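Local structure of dTDP-4-dehydrorhamnose 3,5-epimerase (Bacillus anthracis str. Ames, 3RYK) at residues 67-72 and 159-164; 87-92 and 166-171; 93-98 and 137-142. The protein probably catalyses epimerisation at C3 and C5 of the sugar ring of dTDP-4-dehydrorhamnose, a step of dTDP-L-rhamnose biosynthesis. All blocks are in the same frame, centred on the assembly; numbering follows the deposited sequence.

Contact 1: 67-72 and 159-164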
ATOM      1  N   SER A  67      -6.733  13.823   3.289  1.00 28.32           N
ATOM      2  CA  SER A  67      -5.281  13.802   3.331  1.00 28.43           C
ATOM      3  C   SER A  67      -4.971  12.643   4.266  1.00 27.99           C
ATOM      4  O   SER A  67      -5.192  12.731   5.475  1.00 28.58           O
ATOM      5  CB  SER A  67      -4.725  15.135   3.816  1.00 29.13           C
ATOM      6  OG  SER A  67      -5.095  16.181   2.923  1.00 32.32           O
ATOM      7  N   PHE A  68      -4.504  11.539   3.690  1.00 27.02           N
ATOM      8  CA  PHE A  68      -4.179  10.340   4.471  1.00 26.55           C
ATOM      9  C   PHE A  68      -2.827  10.453   5.151  1.00 25.92           C
ATOM     10  O   PHE A  68      -1.855  10.875   4.538  1.00 27.96           O
ATOM     11  CB  PHE A  68      -4.326   9.075   3.637  1.00 26.13           C
ATOM     12  CG  PHE A  68      -5.745   8.821   3.203  1.00 25.63           C
ATOM     13  CD1 PHE A  68      -6.611   8.135   4.030  1.00 26.12           C
ATOM     14  CD2 PHE A  68      -6.217   9.274   1.988  1.00 28.13           C
ATOM     15  CE1 PHE A  68      -7.909   7.898   3.669  1.00 25.25           C
ATOM     16  CE2 PHE A  68      -7.531   9.040   1.610  1.00 28.64           C
ATOM     17  CZ  PHE A  68      -8.377   8.348   2.445  1.00 26.75           C
ATOM     18  N   VAL A  69      -2.783  10.051   6.424  1.00 24.98           N
ATOM     19  CA  VAL A  69      -1.567  10.134   7.245  1.00 23.89           C
ATOM     20  C   VAL A  69      -0.924   8.816   7.661  1.00 23.53           C
ATOM     21  O   VAL A  69       0.226   8.792   8.074  1.00 24.45           O
ATOM     22  CB  VAL A  69      -1.857  10.942   8.545  1.00 23.30           C
ATOM     23  CG1 VAL A  69      -2.309  12.337   8.199  1.00 24.17           C
ATOM     24  CG2 VAL A  69      -2.916  10.258   9.387  1.00 25.73           C
ATOM     25  N   GLN A  70      -1.654   7.719   7.532  1.00 23.47           N
ATOM     26  CA  GLN A  70      -1.125   6.439   7.922  1.00 23.79           C
ATOM     27  C   GLN A  70      -1.660   5.318   7.037  1.00 23.77           C
ATOM     28  O   GLN A  70      -2.778   5.408   6.524  1.00 23.90           O
ATOM     29  CB  GLN A  70      -1.515   6.257   9.385  1.00 25.30           C
ATOM     30  CG  GLN A  70      -1.164   5.001  10.035  1.00 26.14           C
ATOM     31  CD  GLN A  70      -1.684   4.970  11.445  1.00 28.83           C
ATOM     32  OE1 GLN A  70      -1.684   5.979  12.157  1.00 33.36           O
ATOM     33  NE2 GLN A  70      -2.126   3.809  11.860  1.00 28.17           N
ATOM     34  N   ASP A  71      -0.822   4.314   6.810  1.00 24.61           N
ATOM     35  CA  ASP A  71      -1.156   3.118   6.018  1.00 24.45           C
ATOM     36  C   ASP A  71      -0.927   1.952   6.960  1.00 24.58           C
ATOM     37  O   ASP A  71       0.160   1.817   7.536  1.00 24.78           O
ATOM     38  CB  ASP A  71      -0.270   2.871   4.784  1.00 24.93           C
ATOM     39  CG  ASP A  71      -0.375   3.953   3.712  1.00 26.85           C
ATOM     40  OD1 ASP A  71      -1.068   4.967   3.922  1.00 30.51           O
ATOM     41  OD2 ASP A  71       0.273   3.772   2.642  1.00 29.59           O
ATOM     42  N   ASN A  72      -1.947   1.117   7.090  1.00 24.68           N
ATOM     43  CA  ASN A  72      -1.936  -0.053   7.941  1.00 25.66           C
ATOM     44  C   ASN A  72      -2.014  -1.315   7.085  1.00 24.94           C
ATOM     45  O   ASN A  72      -2.665  -1.306   6.040  1.00 25.84           O
ATOM     46  CB  ASN A  72      -3.164   0.021   8.862  1.00 26.66           C
ATOM     47  CG  ASN A  72      -3.169   1.275   9.728  1.00 28.69           C
ATOM     48  OD1 ASN A  72      -2.130   1.698  10.218  1.00 31.70           O
ATOM     49  ND2 ASN A  72      -4.356   1.851   9.942  1.00 30.30           N
ATOM     50  N   ASP A 159      -7.138   8.833   7.675  1.00 24.24           N
ATOM     51  CA  ASP A 159      -6.817  10.279   7.662  1.00 25.78           C
ATOM     52  C   ASP A 159      -6.623  10.898   9.044  1.00 26.26           C
ATOM     53  O   ASP A 159      -6.487  12.127   9.157  1.00 27.10           O
ATOM     54  CB  ASP A 159      -7.843  11.107   6.880  1.00 26.18           C
ATOM     55  CG  ASP A 159      -9.217  11.121   7.523  1.00 27.24           C
ATOM     56  OD1 ASP A 159     -10.003  12.042   7.199  1.00 31.02           O
ATOM     57  OD2 ASP A 159      -9.516  10.244   8.357  1.00 30.68           O
ATOM     58  N   GLU A 160      -6.636  10.052  10.075  1.00 27.70           N
ATOM     59  CA  GLU A 160      -6.428  10.462  11.460  1.00 28.57           C
ATOM     60  C   GLU A 160      -5.612   9.361  12.130  1.00 29.08           C
ATOM     61  O   GLU A 160      -5.889   8.174  11.954  1.00 29.15           O
ATOM     62  CB  GLU A 160      -7.754  10.712  12.182  1.00 28.79           C
ATOM     63  CG  GLU A 160      -7.677  11.116  13.681  1.00 30.68           C
ATOM     64  CD  GLU A 160      -6.890  12.402  13.971  1.00 32.83           C
ATOM     65  OE1 GLU A 160      -7.439  13.247  14.710  1.00 34.22           O
ATOM     66  OE2 GLU A 160      -5.772  12.611  13.443  1.00 34.87           O
ATOM     67  N   TYR A 161      -4.584   9.744  12.877  1.00 29.95           N
ATOM     68  CA  TYR A 161      -3.751   8.758  13.544  1.00 30.85           C
ATOM     69  C   TYR A 161      -4.499   7.887  14.532  1.00 31.80           C
ATOM     70  O   TYR A 161      -5.547   8.275  15.065  1.00 31.68           O
ATOM     71  CB  TYR A 161      -2.562   9.415  14.253  1.00 30.99           C
ATOM     72  CG  TYR A 161      -1.613  10.058  13.294  1.00 30.62           C
ATOM     73  CD1 TYR A 161      -0.732   9.276  12.557  1.00 30.20           C
ATOM     74  CD2 TYR A 161      -1.577  11.430  13.131  1.00 30.60           C
ATOM     75  CE1 TYR A 161       0.138   9.839  11.671  1.00 30.17           C
ATOM     76  CE2 TYR A 161      -0.693  12.011  12.252  1.00 30.47           C
ATOM     77  CZ  TYR A 161       0.162  11.202  11.517  1.00 30.51           C
ATOM     78  OH  TYR A 161       1.052  11.747  10.627  1.00 32.07           O
ATOM     79  N   TYR A 162      -3.937   6.702  14.760  1.00 33.19           N
ATOM     80  CA  TYR A 162      -4.501   5.738  15.684  1.00 34.13           C
ATOM     81  C   TYR A 162      -4.425   6.260  17.119  1.00 34.70           C
ATOM     82  O   TYR A 162      -3.480   6.962  17.491  1.00 35.66           O
ATOM     83  CB  TYR A 162      -3.787   4.382  15.563  1.00 34.82           C
ATOM     84  CG  TYR A 162      -4.295   3.366  16.553  1.00 36.94           C
ATOM     85  CD1 TYR A 162      -5.504   2.714  16.346  1.00 39.19           C
ATOM     86  CD2 TYR A 162      -3.561   3.044  17.691  1.00 38.84           C
ATOM     87  CE1 TYR A 162      -5.984   1.780  17.255  1.00 40.38           C
ATOM     88  CE2 TYR A 162      -4.028   2.110  18.604  1.00 40.00           C
ATOM     89  CZ  TYR A 162      -5.241   1.477  18.380  1.00 40.67           C
ATOM     90  OH  TYR A 162      -5.715   0.547  19.284  1.00 41.30           O
ATOM     91  N   SER A 163      -5.448   5.922  17.896  1.00 34.97           N
ATOM     92  CA  SER A 163      -5.559   6.313  19.295  1.00 35.16           C
ATOM     93  C   SER A 163      -6.164   5.136  20.064  1.00 35.45           C
ATOM     94  O   SER A 163      -7.380   4.920  20.034  1.00 35.94           O
ATOM     95  CB  SER A 163      -6.431   7.570  19.436  1.00 34.98           C
ATOM     96  OG  SER A 163      -6.616   7.933  20.802  1.00 35.58           O
ATOM     97  N   ALA A 164      -5.315   4.367  20.745  1.00 35.84           N
ATOM     98  CA  ALA A 164      -5.782   3.213  21.528  1.00 35.89           C
ATOM     99  C   ALA A 164      -6.890   3.634  22.505  1.00 36.25           C
ATOM    100  O   ALA A 164      -7.733   2.820  22.888  1.00 36.71           O
ATOM    101  CB  ALA A 164      -4.622   2.585  22.272  1.00 36.40           C
TER
HETATM  102  O   HOH W   1      -8.430  14.577   5.766  1.00 34.56           O
HETATM  103  O   HOH W   2      -5.560  14.348   7.993  1.00 42.27           O
HETATM  104  O   HOH W   3      -0.827   5.931  14.643  1.00 44.82           O

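Contact 2: 87-92 and 166-171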
ATOM      1  N   PHE A  87     -14.317   1.228  14.900  1.00 25.71           N
ATOM      2  CA  PHE A  87     -14.673   2.622  14.663  1.00 26.43           C
ATOM      3  C   PHE A  87     -13.924   3.374  15.756  1.00 27.85           C
ATOM      4  O   PHE A  87     -13.866   2.921  16.909  1.00 28.81           O
ATOM      5  CB  PHE A  87     -16.162   2.974  14.604  1.00 27.05           C
ATOM      6  CG  PHE A  87     -16.893   2.852  15.900  1.00 27.62           C
ATOM      7  CD1 PHE A  87     -16.949   3.931  16.777  1.00 28.28           C
ATOM      8  CD2 PHE A  87     -17.571   1.695  16.220  1.00 30.87           C
ATOM      9  CE1 PHE A  87     -17.646   3.829  17.972  1.00 29.26           C
ATOM     10  CE2 PHE A  87     -18.272   1.593  17.408  1.00 30.86           C
ATOM     11  CZ  PHE A  87     -18.311   2.658  18.282  1.00 30.56           C
ATOM     12  N   GLN A  88     -13.311   4.492  15.400  1.00 29.09           N
ATOM     13  CA  GLN A  88     -12.583   5.267  16.383  1.00 30.33           C
ATOM     14  C   GLN A  88     -13.530   6.413  16.708  1.00 31.16           C
ATOM     15  O   GLN A  88     -13.934   7.157  15.813  1.00 32.10           O
ATOM     16  CB  GLN A  88     -11.242   5.745  15.819  1.00 30.43           C
ATOM     17  CG  GLN A  88     -10.253   6.138  16.889  1.00 31.32           C
ATOM     18  CD  GLN A  88      -8.891   6.490  16.344  1.00 29.65           C
ATOM     19  OE1 GLN A  88      -7.964   5.686  16.443  1.00 28.10           O
ATOM     20  NE2 GLN A  88      -8.781   7.633  15.688  1.00 29.59           N
ATOM     21  N   LYS A  89     -13.929   6.532  17.976  1.00 32.30           N
ATOM     22  CA  LYS A  89     -14.835   7.601  18.380  1.00 32.35           C
ATOM     23  C   LYS A  89     -14.193   8.970  18.282  1.00 32.37           C
ATOM     24  O   LYS A  89     -12.985   9.110  18.509  1.00 32.66           O
ATOM     25  CB  LYS A  89     -15.293   7.440  19.848  1.00 32.69           C
ATOM     26  CG  LYS A  89     -16.235   6.287  20.193  1.00 33.84           C
ATOM     27  CD  LYS A  89     -16.526   6.297  21.707  1.00 35.11           C
ATOM     28  CE  LYS A  89     -17.626   5.316  22.143  1.00 36.28           C
ATOM     29  NZ  LYS A  89     -17.395   3.886  21.823  1.00 37.93           N
ATOM     30  N   ASN A  90     -14.995   9.975  17.923  1.00 32.52           N
ATOM     31  CA  ASN A  90     -14.495  11.351  17.857  1.00 32.91           C
ATOM     32  C   ASN A  90     -14.034  11.774  19.254  1.00 32.99           C
ATOM     33  O   ASN A  90     -14.382  11.124  20.243  1.00 34.07           O
ATOM     34  CB  ASN A  90     -15.490  12.353  17.231  1.00 32.88           C
ATOM     35  CG  ASN A  90     -15.279  12.554  15.723  1.00 33.93           C
ATOM     36  OD1 ASN A  90     -14.198  12.966  15.284  1.00 33.44           O
ATOM     37  ND2 ASN A  90     -16.333  12.376  14.951  1.00 35.66           N
ATOM     38  N   PRO A  91     -13.234  12.848  19.338  1.00 32.49           N
ATOM     39  CA  PRO A  91     -12.726  13.711  18.251  1.00 32.07           C
ATOM     40  C   PRO A  91     -11.704  13.103  17.276  1.00 31.85           C
ATOM     41  O   PRO A  91     -11.178  13.840  16.443  1.00 32.67           O
ATOM     42  CB  PRO A  91     -12.073  14.865  19.014  1.00 32.07           C
ATOM     43  CG  PRO A  91     -11.692  14.283  20.315  1.00 32.24           C
ATOM     44  CD  PRO A  91     -12.747  13.292  20.657  1.00 32.78           C
ATOM     45  N   LYS A  92     -11.433  11.798  17.354  1.00 31.88           N
ATOM     46  CA  LYS A  92     -10.466  11.169  16.467  1.00 31.34           C
ATOM     47  C   LYS A  92     -11.082  10.167  15.477  1.00 30.93           C
ATOM     48  O   LYS A  92     -10.553   9.068  15.289  1.00 30.79           O
ATOM     49  CB  LYS A  92      -9.372  10.514  17.318  1.00 32.12           C
ATOM     50  CG  LYS A  92      -8.723  11.511  18.281  1.00 33.15           C
ATOM     51  CD  LYS A  92      -7.641  10.900  19.139  1.00 35.92           C
ATOM     52  CE  LYS A  92      -7.130  11.926  20.148  1.00 36.82           C
ATOM     53  NZ  LYS A  92      -6.069  11.405  21.064  1.00 37.61           N
ATOM     54  N   HIS A 166      -9.368   6.018  21.986  1.00 35.53           N
ATOM     55  CA  HIS A 166     -10.642   6.132  21.266  1.00 34.72           C
ATOM     56  C   HIS A 166     -11.023   4.913  20.428  1.00 34.08           C
ATOM     57  O   HIS A 166     -12.077   4.897  19.794  1.00 35.04           O
ATOM     58  CB  HIS A 166     -10.556   7.361  20.361  1.00 34.63           C
ATOM     59  CG  HIS A 166     -10.321   8.630  21.116  1.00 34.23           C
ATOM     60  ND1 HIS A 166      -9.071   9.006  21.558  1.00 33.93           N
ATOM     61  CD2 HIS A 166     -11.171   9.605  21.514  1.00 33.98           C
ATOM     62  CE1 HIS A 166      -9.162  10.159  22.200  1.00 34.17           C
ATOM     63  NE2 HIS A 166     -10.425  10.542  22.187  1.00 33.97           N
ATOM     64  N   ASP A 167     -10.171   3.899  20.437  1.00 33.75           N
ATOM     65  CA  ASP A 167     -10.413   2.691  19.677  1.00 33.39           C
ATOM     66  C   ASP A 167     -11.636   1.976  20.278  1.00 32.16           C
ATOM     67  O   ASP A 167     -11.649   1.654  21.467  1.00 33.71           O
ATOM     68  CB  ASP A 167      -9.140   1.837  19.714  1.00 34.37           C
ATOM     69  CG  ASP A 167      -9.213   0.622  18.833  1.00 36.35           C
ATOM     70  OD1 ASP A 167     -10.265   0.377  18.218  1.00 40.82           O
ATOM     71  OD2 ASP A 167      -8.199  -0.101  18.757  1.00 41.07           O
ATOM     72  N   SER A 168     -12.669   1.757  19.461  1.00 30.43           N
ATOM     73  CA  SER A 168     -13.900   1.093  19.909  1.00 28.65           C
ATOM     74  C   SER A 168     -14.409   0.127  18.812  1.00 27.32           C
ATOM     75  O   SER A 168     -13.630  -0.340  17.988  1.00 26.02           O
ATOM     76  CB  SER A 168     -14.949   2.149  20.283  1.00 28.36           C
ATOM     77  OG  SER A 168     -16.126   1.571  20.838  1.00 28.86           O
ATOM     78  N   GLY A 169     -15.696  -0.199  18.828  1.00 25.88           N
ATOM     79  CA  GLY A 169     -16.245  -1.102  17.836  1.00 25.66           C
ATOM     80  C   GLY A 169     -17.625  -1.663  18.126  1.00 24.62           C
ATOM     81  O   GLY A 169     -18.304  -1.243  19.073  1.00 26.06           O
ATOM     82  N   VAL A 170     -18.029  -2.620  17.298  1.00 23.72           N
ATOM     83  CA  VAL A 170     -19.322  -3.287  17.416  1.00 23.14           C
ATOM     84  C   VAL A 170     -19.088  -4.797  17.240  1.00 22.70           C
ATOM     85  O   VAL A 170     -18.470  -5.241  16.267  1.00 22.63           O
ATOM     86  CB  VAL A 170     -20.339  -2.770  16.382  1.00 23.24           C
ATOM     87  CG1 VAL A 170     -21.644  -3.528  16.509  1.00 23.79           C
ATOM     88  CG2 VAL A 170     -20.561  -1.268  16.549  1.00 25.48           C
ATOM     89  N   LEU A 171     -19.580  -5.590  18.185  1.00 22.22           N
ATOM     90  CA  LEU A 171     -19.415  -7.056  18.157  1.00 21.58           C
ATOM     91  C   LEU A 171     -19.901  -7.598  16.815  1.00 21.11           C
ATOM     92  O   LEU A 171     -21.020  -7.292  16.382  1.00 20.01           O
ATOM     93  CB  LEU A 171     -20.156  -7.721  19.333  1.00 22.74           C
ATOM     94  CG  LEU A 171     -19.908  -9.209  19.617  1.00 23.56           C
ATOM     95  CD1 LEU A 171     -18.426  -9.475  19.926  1.00 24.36           C
ATOM     96  CD2 LEU A 171     -20.781  -9.679  20.793  1.00 27.15           C
TER

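Contact 3: 93-98 and 137-142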
ATOM      1  N   ALA A  93     -12.184  10.555  14.832  1.00 29.92           N
ATOM      2  CA  ALA A  93     -12.847   9.683  13.857  1.00 28.91           C
ATOM      3  C   ALA A  93     -11.935   9.558  12.640  1.00 28.53           C
ATOM      4  O   ALA A  93     -11.240  10.517  12.276  1.00 29.10           O
ATOM      5  CB  ALA A  93     -14.218  10.223  13.452  1.00 29.18           C
ATOM      6  N   GLN A  94     -11.934   8.373  12.033  1.00 27.40           N
ATOM      7  CA  GLN A  94     -11.106   8.087  10.857  1.00 26.67           C
ATOM      8  C   GLN A  94     -11.843   7.721   9.575  1.00 26.66           C
ATOM      9  O   GLN A  94     -12.773   6.910   9.588  1.00 27.67           O
ATOM     10  CB  GLN A  94     -10.228   6.873  11.157  1.00 26.09           C
ATOM     11  CG  GLN A  94      -9.127   7.027  12.201  1.00 27.29           C
ATOM     12  CD  GLN A  94      -8.535   5.682  12.583  1.00 27.18           C
ATOM     13  OE1 GLN A  94      -9.269   4.731  12.852  1.00 29.33           O
ATOM     14  NE2 GLN A  94      -7.215   5.609  12.663  1.00 27.92           N
ATOM     15  N   THR A  95     -11.421   8.338   8.474  1.00 26.12           N
ATOM     16  CA  THR A  95     -11.957   8.033   7.162  1.00 25.90           C
ATOM     17  C   THR A  95     -10.977   6.930   6.797  1.00 25.37           C
ATOM     18  O   THR A  95      -9.777   7.066   7.070  1.00 26.26           O
ATOM     19  CB  THR A  95     -11.739   9.158   6.151  1.00 26.21           C
ATOM     20  OG1 THR A  95     -12.340  10.359   6.629  1.00 27.72           O
ATOM     21  CG2 THR A  95     -12.324   8.783   4.795  1.00 25.92           C
ATOM     22  N   LYS A  96     -11.461   5.834   6.225  1.00 24.28           N
ATOM     23  CA  LYS A  96     -10.585   4.732   5.834  1.00 23.25           C
ATOM     24  C   LYS A  96     -10.745   4.458   4.345  1.00 22.13           C
ATOM     25  O   LYS A  96     -11.769   4.810   3.778  1.00 22.87           O
ATOM     26  CB  LYS A  96     -10.907   3.476   6.622  1.00 23.71           C
ATOM     27  CG  LYS A  96     -10.768   3.639   8.122  1.00 25.05           C
ATOM     28  CD  LYS A  96     -11.053   2.349   8.840  1.00 25.01           C
ATOM     29  CE  LYS A  96     -10.953   2.523  10.342  1.00 27.02           C
ATOM     30  NZ  LYS A  96     -11.219   1.232  11.026  1.00 29.34           N
ATOM     31  N   LEU A  97      -9.734   3.831   3.742  1.00 20.92           N
ATOM     32  CA  LEU A  97      -9.730   3.473   2.301  1.00 20.21           C
ATOM     33  C   LEU A  97      -9.018   2.132   2.307  1.00 20.02           C
ATOM     34  O   LEU A  97      -7.810   2.059   2.491  1.00 21.18           O
ATOM     35  CB  LEU A  97      -9.025   4.539   1.478  1.00 20.13           C
ATOM     36  CG  LEU A  97      -9.004   4.424  -0.050  1.00 20.27           C
ATOM     37  CD1 LEU A  97     -10.408   4.451  -0.623  1.00 21.34           C
ATOM     38  CD2 LEU A  97      -8.211   5.612  -0.542  1.00 21.01           C
ATOM     39  N   ILE A  98      -9.790   1.074   2.096  1.00 20.03           N
ATOM     40  CA  ILE A  98      -9.294  -0.281   2.157  1.00 21.46           C
ATOM     41  C   ILE A  98      -9.200  -1.049   0.853  1.00 21.56           C
ATOM     42  O   ILE A  98     -10.054  -0.917  -0.014  1.00 22.64           O
ATOM     43  CB  ILE A  98     -10.241  -1.124   3.053  1.00 22.26           C
ATOM     44  CG1 ILE A  98     -10.409  -0.542   4.478  1.00 24.81           C
ATOM     45  CG2 ILE A  98      -9.758  -2.575   3.152  1.00 23.79           C
ATOM     46  CD1 ILE A  98     -11.577   0.386   4.689  1.00 29.41           C
ATOM     47  N   VAL A 137     -14.519   4.201   3.343  1.00 21.98           N
ATOM     48  CA  VAL A 137     -15.389   4.127   4.504  1.00 22.56           C
ATOM     49  C   VAL A 137     -15.384   5.517   5.170  1.00 22.56           C
ATOM     50  O   VAL A 137     -14.368   5.935   5.744  1.00 22.84           O
ATOM     51  CB  VAL A 137     -14.901   3.088   5.530  1.00 22.40           C
ATOM     52  CG1 VAL A 137     -15.974   2.858   6.588  1.00 24.48           C
ATOM     53  CG2 VAL A 137     -14.552   1.765   4.853  1.00 22.56           C
ATOM     54  N   PRO A 138     -16.514   6.235   5.109  1.00 23.12           N
ATOM     55  CA  PRO A 138     -16.527   7.550   5.720  1.00 23.95           C
ATOM     56  C   PRO A 138     -16.496   7.528   7.241  1.00 24.22           C
ATOM     57  O   PRO A 138     -16.601   6.465   7.858  1.00 24.55           O
ATOM     58  CB  PRO A 138     -17.889   8.136   5.286  1.00 24.32           C
ATOM     59  CG  PRO A 138     -18.495   7.192   4.350  1.00 24.67           C
ATOM     60  CD  PRO A 138     -17.812   5.888   4.495  1.00 23.06           C
ATOM     61  N   LYS A 139     -16.331   8.712   7.827  1.00 24.10           N
ATOM     62  CA  LYS A 139     -16.344   8.854   9.276  1.00 24.63           C
ATOM     63  C   LYS A 139     -17.799   8.589   9.677  1.00 24.54           C
ATOM     64  O   LYS A 139     -18.711   8.877   8.904  1.00 23.92           O
ATOM     65  CB  LYS A 139     -15.901  10.258   9.698  1.00 24.65           C
ATOM     66  CG  LYS A 139     -14.450  10.561   9.399  1.00 26.40           C
ATOM     67  CD  LYS A 139     -14.074  11.947   9.840  1.00 27.21           C
ATOM     68  CE  LYS A 139     -12.591  12.184   9.672  1.00 27.15           C
ATOM     69  NZ  LYS A 139     -12.170  13.513  10.163  1.00 28.33           N
ATOM     70  N   GLY A 140     -18.023   8.025  10.870  1.00 24.36           N
ATOM     71  CA  GLY A 140     -19.375   7.723  11.333  1.00 24.89           C
ATOM     72  C   GLY A 140     -19.851   6.316  11.010  1.00 24.09           C
ATOM     73  O   GLY A 140     -21.036   5.991  11.181  1.00 25.90           O
ATOM     74  N   PHE A 141     -18.921   5.490  10.531  1.00 23.79           N
ATOM     75  CA  PHE A 141     -19.165   4.096  10.171  1.00 23.19           C
ATOM     76  C   PHE A 141     -18.314   3.098  10.944  1.00 22.92           C
ATOM     77  O   PHE A 141     -17.195   3.415  11.380  1.00 23.35           O
ATOM     78  CB  PHE A 141     -18.848   3.861   8.674  1.00 23.81           C
ATOM     79  CG  PHE A 141     -19.863   4.429   7.720  1.00 23.19           C
ATOM     80  CD1 PHE A 141     -20.742   3.583   7.039  1.00 24.35           C
ATOM     81  CD2 PHE A 141     -19.975   5.791   7.524  1.00 24.76           C
ATOM     82  CE1 PHE A 141     -21.694   4.083   6.155  1.00 25.41           C
ATOM     83  CE2 PHE A 141     -20.923   6.308   6.649  1.00 26.11           C
ATOM     84  CZ  PHE A 141     -21.787   5.454   5.964  1.00 25.36           C
ATOM     85  N   ALA A 142     -18.862   1.892  11.111  1.00 23.17           N
ATOM     86  CA  ALA A 142     -18.177   0.793  11.761  1.00 23.13           C
ATOM     87  C   ALA A 142     -17.650   0.035  10.547  1.00 22.90           C
ATOM     88  O   ALA A 142     -18.315   0.012   9.484  1.00 24.23           O
ATOM     89  CB  ALA A 142     -19.114  -0.066  12.554  1.00 23.99           C
TER
HETATM   90  O   HOH W   4     -11.119  13.201  12.495  1.00 43.58           O
HETATM   91  O   HOH W   5     -14.374   4.909   8.720  1.00 29.43           O
HETATM   92  O   HOH W   6     -15.105  10.628   5.907  1.00 34.09           O

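Contact 1: 67-72 and 159-164
Val69 lies over the face of the Tyr161 ring where strand 70-76 of the jelly roll begins, at a classic beta bulge in which Val69 and Gln70 both face Val158. The valine branch CG2 sits over the centre of one face in a CH-pi contact, 3.8 Å from the ring centroid and only 7° off the normal, while Val69 CB approaches Tyr161 CZ to 3.6 Å. CG2 occupies the place between backbone N and carbonyl carbon (CG1 chi1 -60°), from where it also packs on the peptide joining Asp159 to Glu160. Lys57 of the second subunit makes a cation-pi contact with the same ring.

Asp159, the residue with the largest buried surface, meets Ser67 through its CB and through water. One water donates to both Ser67 O and Asp159 O, bridging two carbonyls that could not bond each other; the carboxylate itself is taken by Thr95 N at OD2.

Gln70, its chain extended, brings OE1 to the edge of the Tyr161 ring, 3.5 Å from CD1. Its amide is held from both ends: a water donates to OE1 and accepts from Tyr162 N, and Gln70 NE2 gives Asn72 OD1 a nearly straight 2.7 Å bond on an in-plane lone pair.

Contact 2: 87-92 and 166-171
The His166 imidazole carries the Lys92 side chain over one face, with CG above the ring centre and CD 3.4 Å from His166 ND1. The extended lysine crosses the histidine at about a right angle; CG and CD lie over the face, and NZ ends by the rim near CE1. Asn90 O lies at the imidazole edge, near its plane, Pro91 CD approaches obliquely, and ND1 is hydrogen-bonded to Ser163 OG. On the Phe87 ring, Ser168 CB makes an off-centre CH-pi contact with one face, 4.2 Å from the centroid, while Val170 CG2 meets the edge at CE2. A chi1 of 68° sets the phenyl between its own backbone N and carbonyl carbon and brings it alongside Gly169, whose CA is 3.5 Å from Phe87 CD2.

Two backbone bonds join the segments: Ser168 N to Phe87 O at 3.0 Å, and Lys89 N to His166 O at 3.1 Å. Between them Gln88 and Asp167 form an antiparallel non-hydrogen-bonded pair; Asp167 touches the bound pyrophosphate and is hydrogen-bonded to Tyr162 OH. The short, weakly bonded strand 167-169 lies at one margin of the five-stranded sheet within this chain, beside strand 82-88, which has strand 141-147 on its other side.

Contact 3: 93-98 and 137-142
Lys96 and Val137 form an antiparallel hydrogen-bonded pair that joins the start of strand 96-100 to the end of strand 134-137 in the larger sheet of the jelly roll. The backbone bonds from Lys96 N to Val137 O and from Val137 N to Lys96 O are both 2.9 Å long. Val137 O also receives a CA-H...O contact from Thr95 CA, so the carbonyl is approached by two successive residues of 93-98. The methyl CG2 of Thr95 lies close to the same oxygen, 3.6 Å from Val137 O.

Apolar packing gathers round Val137, the residue with the most surface buried by this contact. Its CB faces Lys96 CB across the pair. Val137 CG2 and Ile98 CD1 are modelled only 3.3 Å apart, tighter than usual for two carbons, and the two side chains cross obliquely. The Ile98 chi2 of 93° lies away from a staggered value, which may reflect some strain. Beyond the pair, Val137 packs against Ile109 of strand 104-111, while Ile98 touches Val154 and Tyr156 of strand 152-158.

Lys139 adds a second group of side-chain contacts. Its fully extended chain runs across Thr95 at about a right angle, with CG 3.5 Å from Thr95 OG1, and its CD lies 4.0 Å from Ala93 CB. The ammonium end also forms a weak, long ion pair with Asp159.

Water completes the contact beyond the paired strand ends. One molecule donates to Thr95 OG1 and accepts from Lys139 N, tying a side chain to the turn after Pro138. Another accepts from Lys139 NZ at 2.6 Å and donates to Ala93 O at 2.7 Å.

How the contacts relate
From the N terminus, 67-72 comes first, leading into strand 70-76, and contact 1 closes when the chain returns at 159-164 after strand 152-158. Contact 2 opens within that span at 87-92 and closes beyond it at 166-171, so the two loops cross. Contact 3, 93-98 with 137-142, is nested inside both. Contact 1 borders the larger sheet and the second subunit; contact 2 lies in the five-stranded sheet; contact 3 pairs strands 96-100 and 134-137 of the larger sheet, and its second segment runs on into strand 141-147 of the other. Hydrogen bonds connect them: Gln94 NE2 with Glu160 O links contacts 1 and 3, and Ser163 N with Gln88 OE1 links contacts 1 and 2.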